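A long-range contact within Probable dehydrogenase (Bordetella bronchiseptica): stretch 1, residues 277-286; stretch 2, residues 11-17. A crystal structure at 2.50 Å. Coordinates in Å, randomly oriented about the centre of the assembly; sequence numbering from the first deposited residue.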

ATOM      1  N   ARG A 277       5.671 -25.788  20.846  1.00 65.08           N
ATOM      2  CA  ARG A 277       4.622 -24.770  20.951  1.00 65.78           C
ATOM      3  C   ARG A 277       3.517 -24.994  19.926  1.00 65.93           C
ATOM      4  O   ARG A 277       2.327 -24.856  20.228  1.00 65.99           O
ATOM      5  CB  ARG A 277       5.168 -23.359  20.793  1.00 65.61           C
ATOM      6  CG  ARG A 277       4.244 -22.374  21.489  1.00 67.69           C
ATOM      7  CD  ARG A 277       4.230 -20.995  20.888  1.00 69.10           C
ATOM      8  NE  ARG A 277       4.788 -19.960  21.768  1.00 70.32           N
ATOM      9  CZ  ARG A 277       4.750 -18.650  21.480  1.00 70.63           C
ATOM     10  NH1 ARG A 277       4.171 -18.244  20.345  1.00 69.63           N
ATOM     11  NH2 ARG A 277       5.294 -17.741  22.317  1.00 69.95           N
ATOM     12  N   TYR A 278       3.924 -25.319  18.707  1.00 66.11           N
ATOM     13  CA  TYR A 278       2.983 -25.451  17.597  1.00 66.57           C
ATOM     14  C   TYR A 278       2.609 -26.939  17.298  1.00 65.94           C
ATOM     15  O   TYR A 278       1.781 -27.223  16.438  1.00 65.63           O
ATOM     16  CB  TYR A 278       3.537 -24.700  16.358  1.00 66.89           C
ATOM     17  CG  TYR A 278       3.533 -23.162  16.498  1.00 68.53           C
ATOM     18  CD1 TYR A 278       2.362 -22.423  16.317  1.00 69.28           C
ATOM     19  CD2 TYR A 278       4.693 -22.463  16.821  1.00 70.21           C
ATOM     20  CE1 TYR A 278       2.346 -21.040  16.447  1.00 70.51           C
ATOM     21  CE2 TYR A 278       4.689 -21.070  16.944  1.00 71.39           C
ATOM     22  CZ  TYR A 278       3.514 -20.368  16.758  1.00 71.66           C
ATOM     23  OH  TYR A 278       3.509 -19.003  16.893  1.00 71.59           O
ATOM     24  N   GLY A 279       3.197 -27.877  18.030  1.00 65.36           N
ATOM     25  CA  GLY A 279       2.838 -29.282  17.888  1.00 65.13           C
ATOM     26  C   GLY A 279       1.461 -29.621  18.443  1.00 64.77           C
ATOM     27  O   GLY A 279       0.772 -28.770  19.047  1.00 64.35           O
ATOM     28  N   PHE A 280       1.062 -30.877  18.233  1.00 64.39           N
ATOM     29  CA  PHE A 280      -0.243 -31.358  18.703  1.00 64.02           C
ATOM     30  C   PHE A 280      -0.252 -31.565  20.215  1.00 64.32           C
ATOM     31  O   PHE A 280       0.577 -32.312  20.735  1.00 63.69           O
ATOM     32  CB  PHE A 280      -0.665 -32.673  18.016  1.00 63.48           C
ATOM     33  CG  PHE A 280      -1.976 -33.178  18.504  1.00 60.94           C
ATOM     34  CD1 PHE A 280      -3.134 -32.482  18.225  1.00 60.00           C
ATOM     35  CD2 PHE A 280      -2.047 -34.281  19.320  1.00 59.83           C
ATOM     36  CE1 PHE A 280      -4.366 -32.900  18.718  1.00 60.54           C
ATOM     37  CE2 PHE A 280      -3.274 -34.716  19.823  1.00 60.40           C
ATOM     38  CZ  PHE A 280      -4.436 -34.014  19.530  1.00 60.17           C
ATOM     39  N   GLY A 281      -1.208 -30.933  20.901  1.00 64.89           N
ATOM     40  CA  GLY A 281      -1.278 -31.013  22.364  1.00 65.71           C
ATOM     41  C   GLY A 281      -0.321 -30.057  23.073  1.00 66.51           C
ATOM     42  O   GLY A 281      -0.155 -30.136  24.282  1.00 65.90           O
ATOM     43  N   GLY A 282       0.323 -29.168  22.314  1.00 67.72           N
ATOM     44  CA  GLY A 282       1.099 -28.089  22.876  1.00 68.83           C
ATOM     45  C   GLY A 282       0.180 -26.928  23.231  1.00 70.21           C
ATOM     46  O   GLY A 282      -1.048 -27.060  23.130  1.00 69.70           O
ATOM     47  N   PRO A 283       0.773 -25.781  23.647  1.00 72.06           N
ATOM     48  CA  PRO A 283       0.060 -24.582  24.100  1.00 73.11           C
ATOM     49  C   PRO A 283      -1.079 -24.174  23.191  1.00 74.42           C
ATOM     50  O   PRO A 283      -2.204 -24.029  23.664  1.00 74.43           O
ATOM     51  CB  PRO A 283       1.145 -23.491  24.092  1.00 73.00           C
ATOM     52  CG  PRO A 283       2.425 -24.203  24.281  1.00 72.67           C
ATOM     53  CD  PRO A 283       2.239 -25.617  23.760  1.00 72.32           C
ATOM     54  N   ILE A 284      -0.792 -24.022  21.899  1.00 76.21           N
ATOM     55  CA  ILE A 284      -1.739 -23.386  20.967  1.00 77.57           C
ATOM     56  C   ILE A 284      -2.903 -24.322  20.592  1.00 78.54           C
ATOM     57  O   ILE A 284      -3.951 -23.857  20.154  1.00 78.45           O
ATOM     58  CB  ILE A 284      -1.027 -22.757  19.716  1.00 77.86           C
ATOM     59  CG1 ILE A 284       0.284 -22.061  20.131  1.00 78.32           C
ATOM     60  CG2 ILE A 284      -1.952 -21.749  19.000  1.00 77.98           C
ATOM     61  CD1 ILE A 284       0.461 -20.637  19.574  1.00 78.82           C
ATOM     62  N   SER A 285      -2.760 -25.626  20.806  1.00 79.97           N
ATOM     63  CA  SER A 285      -3.958 -26.440  21.023  1.00 81.51           C
ATOM     64  C   SER A 285      -4.700 -25.886  22.274  1.00 83.02           C
ATOM     65  O   SER A 285      -4.608 -26.442  23.386  1.00 83.12           O
ATOM     66  CB  SER A 285      -3.622 -27.934  21.199  1.00 81.66           C
ATOM     67  OG  SER A 285      -3.721 -28.652  19.982  1.00 81.06           O
ATOM     68  N   LYS A 286      -5.393 -24.757  22.073  1.00 84.46           N
ATOM     69  CA  LYS A 286      -6.289 -24.125  23.070  1.00 85.24           C
ATOM     70  C   LYS A 286      -7.022 -22.999  22.309  1.00 86.30           C
ATOM     71  O   LYS A 286      -6.537 -21.872  22.166  1.00 86.07           O
ATOM     72  CB  LYS A 286      -5.552 -23.681  24.363  1.00 85.00           C
ATOM     73  CG  LYS A 286      -5.341 -22.183  24.608  1.00 84.02           C
ATOM     74  CD  LYS A 286      -4.183 -21.625  23.803  1.00 82.69           C
ATOM     75  CE  LYS A 286      -4.232 -20.107  23.681  1.00 81.48           C
ATOM     76  NZ  LYS A 286      -3.502 -19.663  22.470  1.00 80.06           N
TER
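Stretch 2 11-17: GFAGSVL

This is a small van der Waals contact, with one edge-to-face aromatic pair, in which one side of a helical turn, residues 12-17, packs against Tyr-278 and the turns that follow it, with no hydrogen bond between the two stretches. The two segments lie far apart in the chain: no touching pair is closer than 262 residues in sequence. Together they bury 337 Å² of surface.

Stretch 2 is helical from Phe-12 onward, with Gly-11 at the N-cap position. Its first turn is held by backbone hydrogen bonds. Ser-15 N donates to Gly-11 O at 2.9 Å, and Val-16 N donates to Phe-12 O at 3.0 Å. Leu-17 N also reaches Phe-12 O, at 3.3 Å, which gives the wider pi-type turn. Stretch 1 is helical at its start and then changes direction in two beta turns. A type II turn runs from Gly-279 to Gly-282, with a weak hydrogen bond from Gly-282 N to Gly-279 O at 3.3 Å. Gly-281 takes the positive phi that favours glycine. A type I turn follows from Gly-282 to Ser-285.

Both stretches run in the same general direction, as the register shows. The CA of Gly-279 is 5.7 Å from the CA of Phe-12, and the CA of Phe-280 is 5.8 Å from the CA of Ser-15. Past the first turn, the loop comes back to the helix, and the CA of Ser-285 is 5.9 Å from the CA of Val-16.

An aromatic pair lies at the start of the helix. Tyr-278 turns its edge to the face of Phe-12, with ring centroids 5.2 Å apart and planes at 86°. Tyr-278 CD1 lies 3.6 Å from Phe-12 CE1. The backbone joins in, as Tyr-278 O is 3.3 Å from Phe-12 CD1.

Val-16 points toward stretch 1 and touches it at Tyr-278 and Gly-279 and again at Ile-284 and Ser-285. Val-16 CG1 lies 3.5 Å from Tyr-278 O and 4.1 Å from Gly-279 O. Val-16 CG2 is 4.2 Å from Ile-284 O, and Val-16 CB is 4.0 Å from Ser-285 OG. Much of this packing is therefore methyl groups against carbonyl oxygens.

Ser-15 also points toward stretch 1. Its CB is 3.5 Å from Phe-280 CD1, an oblique approach to the ring. Its OG lies 2.6 Å from Gly-11 O, within its own stretch.

Ala-13 and Leu-17 direct their CA-to-CB bonds away from the loop. Gly-281, Gly-282 and Pro-283, in the middle of the loop, make no contact with the helix.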

ATOM      1  N   GLY A  11       1.544 -32.080  11.603  1.00 39.06           N
ATOM      2  CA  GLY A  11       2.264 -30.992  12.208  1.00 38.99           C
ATOM      3  C   GLY A  11       1.183 -29.983  12.532  1.00 39.60           C
ATOM      4  O   GLY A  11       0.031 -30.335  12.707  1.00 39.34           O
ATOM      5  N   PHE A  12       1.554 -28.714  12.538  1.00 40.37           N
ATOM      6  CA  PHE A  12       0.657 -27.653  12.928  1.00 41.10           C
ATOM      7  C   PHE A  12      -0.584 -27.524  12.037  1.00 41.46           C
ATOM      8  O   PHE A  12      -1.708 -27.689  12.514  1.00 42.48           O
ATOM      9  CB  PHE A  12       1.467 -26.352  13.029  1.00 41.34           C
ATOM     10  CG  PHE A  12       0.650 -25.158  13.397  1.00 42.75           C
ATOM     11  CD1 PHE A  12       0.105 -25.037  14.675  1.00 42.08           C
ATOM     12  CD2 PHE A  12       0.411 -24.133  12.449  1.00 44.61           C
ATOM     13  CE1 PHE A  12      -0.656 -23.912  15.033  1.00 41.64           C
ATOM     14  CE2 PHE A  12      -0.364 -23.019  12.782  1.00 44.11           C
ATOM     15  CZ  PHE A  12      -0.899 -22.917  14.106  1.00 45.12           C
ATOM     16  N   ALA A  13      -0.410 -27.263  10.752  1.00 41.82           N
ATOM     17  CA  ALA A  13      -1.566 -27.210   9.843  1.00 42.19           C
ATOM     18  C   ALA A  13      -2.519 -28.440  10.001  1.00 42.26           C
ATOM     19  O   ALA A  13      -3.748 -28.322  10.134  1.00 42.80           O
ATOM     20  CB  ALA A  13      -1.081 -27.065   8.360  1.00 41.70           C
ATOM     21  N   GLY A  14      -1.958 -29.621   9.998  1.00 41.91           N
ATOM     22  CA  GLY A  14      -2.782 -30.803  10.158  1.00 42.41           C
ATOM     23  C   GLY A  14      -3.522 -30.934  11.483  1.00 43.28           C
ATOM     24  O   GLY A  14      -4.767 -30.954  11.501  1.00 43.74           O
ATOM     25  N   SER A  15      -2.768 -31.063  12.582  1.00 43.29           N
ATOM     26  CA  SER A  15      -3.350 -31.462  13.849  1.00 44.09           C
ATOM     27  C   SER A  15      -4.071 -30.321  14.513  1.00 44.24           C
ATOM     28  O   SER A  15      -5.133 -30.538  15.099  1.00 44.28           O
ATOM     29  CB  SER A  15      -2.310 -31.948  14.867  1.00 44.41           C
ATOM     30  OG  SER A  15      -0.967 -31.988  14.394  1.00 47.95           O
ATOM     31  N   VAL A  16      -3.490 -29.112  14.499  1.00 44.27           N
ATOM     32  CA  VAL A  16      -4.090 -28.039  15.319  1.00 43.58           C
ATOM     33  C   VAL A  16      -5.029 -27.109  14.552  1.00 43.37           C
ATOM     34  O   VAL A  16      -6.052 -26.735  15.098  1.00 42.76           O
ATOM     35  CB  VAL A  16      -3.081 -27.291  16.301  1.00 43.76           C
ATOM     36  CG1 VAL A  16      -1.639 -27.531  15.957  1.00 43.78           C
ATOM     37  CG2 VAL A  16      -3.409 -25.782  16.424  1.00 43.60           C
ATOM     38  N   LEU A  17      -4.745 -26.787  13.284  1.00 43.72           N
ATOM     39  CA  LEU A  17      -5.681 -25.956  12.488  1.00 42.88           C
ATOM     40  C   LEU A  17      -6.811 -26.741  11.867  1.00 42.12           C
ATOM     41  O   LEU A  17      -7.994 -26.469  12.103  1.00 43.25           O
ATOM     42  CB  LEU A  17      -4.935 -25.211  11.401  1.00 43.29           C
ATOM     43  CG  LEU A  17      -4.627 -23.726  11.665  1.00 45.13           C
ATOM     44  CD1 LEU A  17      -4.805 -23.297  13.126  1.00 40.51           C
ATOM     45  CD2 LEU A  17      -3.229 -23.336  11.110  1.00 44.30           C
TER